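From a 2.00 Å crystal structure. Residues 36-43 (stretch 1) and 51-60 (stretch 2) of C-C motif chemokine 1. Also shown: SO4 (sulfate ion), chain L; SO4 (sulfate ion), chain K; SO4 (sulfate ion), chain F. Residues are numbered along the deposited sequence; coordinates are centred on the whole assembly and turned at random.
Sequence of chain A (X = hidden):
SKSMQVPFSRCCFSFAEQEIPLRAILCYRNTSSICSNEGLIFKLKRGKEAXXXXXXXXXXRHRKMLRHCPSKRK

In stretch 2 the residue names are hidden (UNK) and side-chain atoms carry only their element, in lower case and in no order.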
# COMPACT_ATOMS: atom_id res chain seq x y z
N SER A 36 10.93 -5.62 -3.12
CA SER A 36 11.65 -5.50 -1.84
C SER A 36 12.55 -4.28 -1.66
O SER A 36 12.30 -3.46 -0.77
CB SER A 36 12.35 -6.80 -1.46
OG SER A 36 11.60 -7.45 -0.44
N ASN A 37 13.59 -4.15 -2.52
CA ASN A 37 14.54 -3.05 -2.56
C ASN A 37 15.15 -2.58 -1.24
O ASN A 37 15.61 -1.44 -1.14
CB ASN A 37 14.06 -1.94 -3.52
CG ASN A 37 13.43 -0.66 -2.98
OD1 ASN A 37 13.44 0.36 -3.70
ND2 ASN A 37 12.88 -0.65 -1.74
N GLU A 38 15.24 -3.50 -0.25
CA GLU A 38 15.86 -3.27 1.07
C GLU A 38 15.20 -2.18 1.92
O GLU A 38 15.81 -1.65 2.84
CB GLU A 38 17.38 -3.03 0.96
CG GLU A 38 18.23 -4.22 1.38
CD GLU A 38 18.41 -4.46 2.87
OE1 GLU A 38 17.91 -3.65 3.68
OE2 GLU A 38 19.11 -5.43 3.22
N GLY A 39 13.95 -1.88 1.60
CA GLY A 39 13.17 -0.88 2.32
C GLY A 39 12.36 -1.50 3.43
O GLY A 39 12.03 -2.69 3.38
N LEU A 40 12.02 -0.67 4.42
CA LEU A 40 11.21 -0.99 5.59
C LEU A 40 10.15 0.12 5.69
O LEU A 40 10.50 1.30 5.49
CB LEU A 40 12.13 -0.84 6.84
CG LEU A 40 12.00 -1.86 7.94
CD1 LEU A 40 12.87 -3.07 7.66
CD2 LEU A 40 12.43 -1.27 9.26
N ILE A 41 8.91 -0.20 6.04
CA ILE A 41 7.93 0.85 6.26
C ILE A 41 7.72 1.03 7.78
O ILE A 41 7.46 0.04 8.49
CB ILE A 41 6.58 0.54 5.55
CG1 ILE A 41 6.79 0.24 4.05
CG2 ILE A 41 5.53 1.65 5.80
CD1 ILE A 41 5.64 -0.75 3.50
N PHE A 42 7.85 2.26 8.29
CA PHE A 42 7.52 2.54 9.66
C PHE A 42 6.13 3.19 9.66
O PHE A 42 5.90 4.14 8.90
CB PHE A 42 8.52 3.51 10.30
CG PHE A 42 9.90 2.95 10.52
CD1 PHE A 42 10.10 1.85 11.35
CD2 PHE A 42 11.02 3.58 9.98
CE1 PHE A 42 11.38 1.37 11.62
CE2 PHE A 42 12.31 3.11 10.25
CZ PHE A 42 12.48 2.00 11.06
N LYS A 43 5.23 2.71 10.52
CA LYS A 43 3.91 3.30 10.68
C LYS A 43 4.06 4.34 11.74
O LYS A 43 4.58 4.04 12.81
CB LYS A 43 2.86 2.25 11.11
CG LYS A 43 1.44 2.81 11.18
CD LYS A 43 0.42 1.85 11.80
CE LYS A 43 -0.99 2.31 11.50
NZ LYS A 43 -1.31 3.61 12.14
N UNK A 51 8.87 5.24 4.61
CA UNK A 51 9.76 4.28 4.00
C UNK A 51 11.14 4.57 4.54
O UNK A 51 11.54 5.73 4.62
s UNK A 51 8.29 3.71 1.75
c UNK A 51 9.73 4.44 2.49
N UNK A 52 11.88 3.53 4.87
CA UNK A 52 13.25 3.76 5.35
C UNK A 52 14.06 2.61 4.83
O UNK A 52 13.53 1.51 4.72
c UNK A 52 13.27 3.80 6.87
N UNK A 53 15.29 2.87 4.44
CA UNK A 53 16.19 1.86 3.85
C UNK A 53 16.88 1.09 4.97
O UNK A 53 17.61 1.67 5.77
c UNK A 53 18.33 1.80 2.26
c UNK A 53 19.27 2.74 1.66
c UNK A 53 17.84 0.87 1.17
c UNK A 53 17.18 2.58 2.90
N UNK A 54 16.63 -0.22 5.03
CA UNK A 54 17.13 -1.14 6.07
C UNK A 54 18.66 -1.38 6.13
O UNK A 54 19.13 -2.05 7.05
o UNK A 54 16.78 -2.96 8.39
c UNK A 54 16.29 -2.44 6.10
o UNK A 54 16.64 -4.63 6.96
c UNK A 54 16.59 -3.41 7.23
N UNK A 55 19.45 -0.81 5.21
CA UNK A 55 20.91 -0.95 5.27
C UNK A 55 21.50 0.18 6.11
O UNK A 55 22.63 0.08 6.57
c UNK A 55 21.55 -1.09 3.88
o UNK A 55 20.97 -0.13 2.99
c UNK A 55 21.36 -2.47 3.30
N UNK A 56 20.70 1.24 6.34
CA UNK A 56 21.08 2.42 7.13
C UNK A 56 20.96 2.06 8.63
O UNK A 56 19.93 1.54 9.05
c UNK A 56 20.68 4.90 7.49
c UNK A 56 20.21 3.65 6.75
c UNK A 56 20.21 3.89 5.25
N UNK A 57 22.03 2.33 9.39
CA UNK A 57 22.18 2.04 10.81
C UNK A 57 20.99 2.24 11.72
O UNK A 57 20.57 1.28 12.37
N UNK A 58 20.45 3.48 11.80
CA UNK A 58 19.33 3.84 12.69
C UNK A 58 18.04 3.05 12.45
O UNK A 58 17.33 2.74 13.41
c UNK A 58 19.28 6.54 10.39
c UNK A 58 14.77 6.57 9.60
c UNK A 58 19.06 5.36 12.67
c UNK A 58 17.17 6.02 10.95
c UNK A 58 15.96 6.97 9.01
c UNK A 58 18.55 5.93 11.37
c UNK A 58 17.15 6.68 9.69
n UNK A 58 18.46 6.96 9.36
c UNK A 58 14.75 5.94 10.86
c UNK A 58 15.93 5.66 11.54
N UNK A 59 17.75 2.74 11.17
CA UNK A 59 16.58 1.99 10.74
C UNK A 59 16.59 0.58 11.37
O UNK A 59 15.55 0.12 11.85
c UNK A 59 16.44 3.33 8.61
c UNK A 59 16.48 1.93 9.20
c UNK A 59 15.28 1.10 8.74
N UNK A 60 17.77 -0.07 11.36
CA UNK A 60 18.02 -1.41 11.90
C UNK A 60 17.79 -1.44 13.41
O UNK A 60 17.13 -2.36 13.90
c UNK A 60 19.47 -1.85 11.59
c UNK A 60 21.20 -2.37 9.79
c UNK A 60 19.74 -2.09 10.10
o UNK A 60 22.13 -1.82 10.40
n UNK A 60 21.42 -3.21 8.79
S SO4 L . 15.19 -6.95 1.07
O1 SO4 L . 16.35 -7.00 1.96
O2 SO4 L . 15.56 -6.37 -0.23
O3 SO4 L . 14.69 -8.32 0.86
O4 SO4 L . 14.12 -6.16 1.70
S SO4 K . 25.09 3.14 8.38
O1 SO4 K . 26.45 3.35 7.85
O2 SO4 K . 24.78 1.71 8.37
O3 SO4 K . 25.01 3.66 9.74
O4 SO4 K . 24.14 3.87 7.55
S SO4 F . 23.06 6.19 12.09
O1 SO4 F . 23.50 5.32 13.19
O2 SO4 F . 22.52 5.38 11.00
O3 SO4 F . 22.06 7.17 12.59
O4 SO4 F . 24.24 6.97 11.61

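Position 51 carries one carbon and then one sulfur, the sulfur 4.4 Å from Ile41 CG1 and bonded covalently to a group elsewhere in the structure: Cys51. The CA of Cys51 also sits 3.4 Å from Leu40 O, a CA-H...O contact between neighbouring strands.

Position 52 has a single side-chain carbon, its CB, 3.6 Å from Phe42 CE2. This is Ala52, and its methyl packs against the Phe42 ring. Its backbone pairs twice with Leu40: Leu40 N gives a hydrogen bond to Ala52 O (2.7 Å), and Ala52 N gives one to Leu40 O (2.7 Å).

Position 53 shows four carbons forked at the second, one end of the fork 3.9 Å from Glu38 CB: the pattern of leucine. Leu53 pairs with Gly39 without hydrogen bonds.

Position 54 has two carbons, the second bearing two oxygens, and the first, its CB, lies 3.2 Å from Glu38 OE1: Asp54. Its N donates to Glu38 O (2.7 Å), extending the ladder one step beyond the paired strands. Two like charges also lie near each other, Glu38 OE1 and Asp54 OD2, 3.7 Å apart.

Position 55 has one carbon carrying an oxygen and a carbon, the latter 3.6 Å from Glu38 CD, so Thr55.

Position 56 has three carbons, branched at the first, and touches nothing on stretch 1. Val56 is the N-cap residue, and its N closes a type I turn onto Leu53 O at 3.2 Å.

Position 57 has no side-chain atoms: Gly57. Its N donates to a sulfate, chain K O4, at 3.2 Å; a CB would clash with O3 of that ion.

Position 58 bears one carbon and then fused five- and six-membered rings with one nitrogen; a carbon of the six-membered ring meets Phe42 CE2 at 3.8 Å, hence Trp58.

Position 59 has one carbon carrying two more, packed against Leu40 and Phe42. In Val59, CG1 lies 3.7 Å from both Leu40 CD2 and Phe42 CZ.

Position 60 has three carbons, the third with an oxygen and a nitrogen. The shape suits glutamine or glutamate, and the nitrogen settles it as Gln60, with no contact to stretch 1.

The rules separate cleanly. Backbone hydrogen bonds set an antiparallel register, while side chains alternate between faces: Ile41 and Cys51 meet on one, Leu40 and Ala52 point to the other. After the type I turn, the helix returns Trp58 and Val59 to Phe42 and Leu40, so one apolar cluster ties strand to helix.

Stretch 2, residues 51-60: CALDTVGWVQ
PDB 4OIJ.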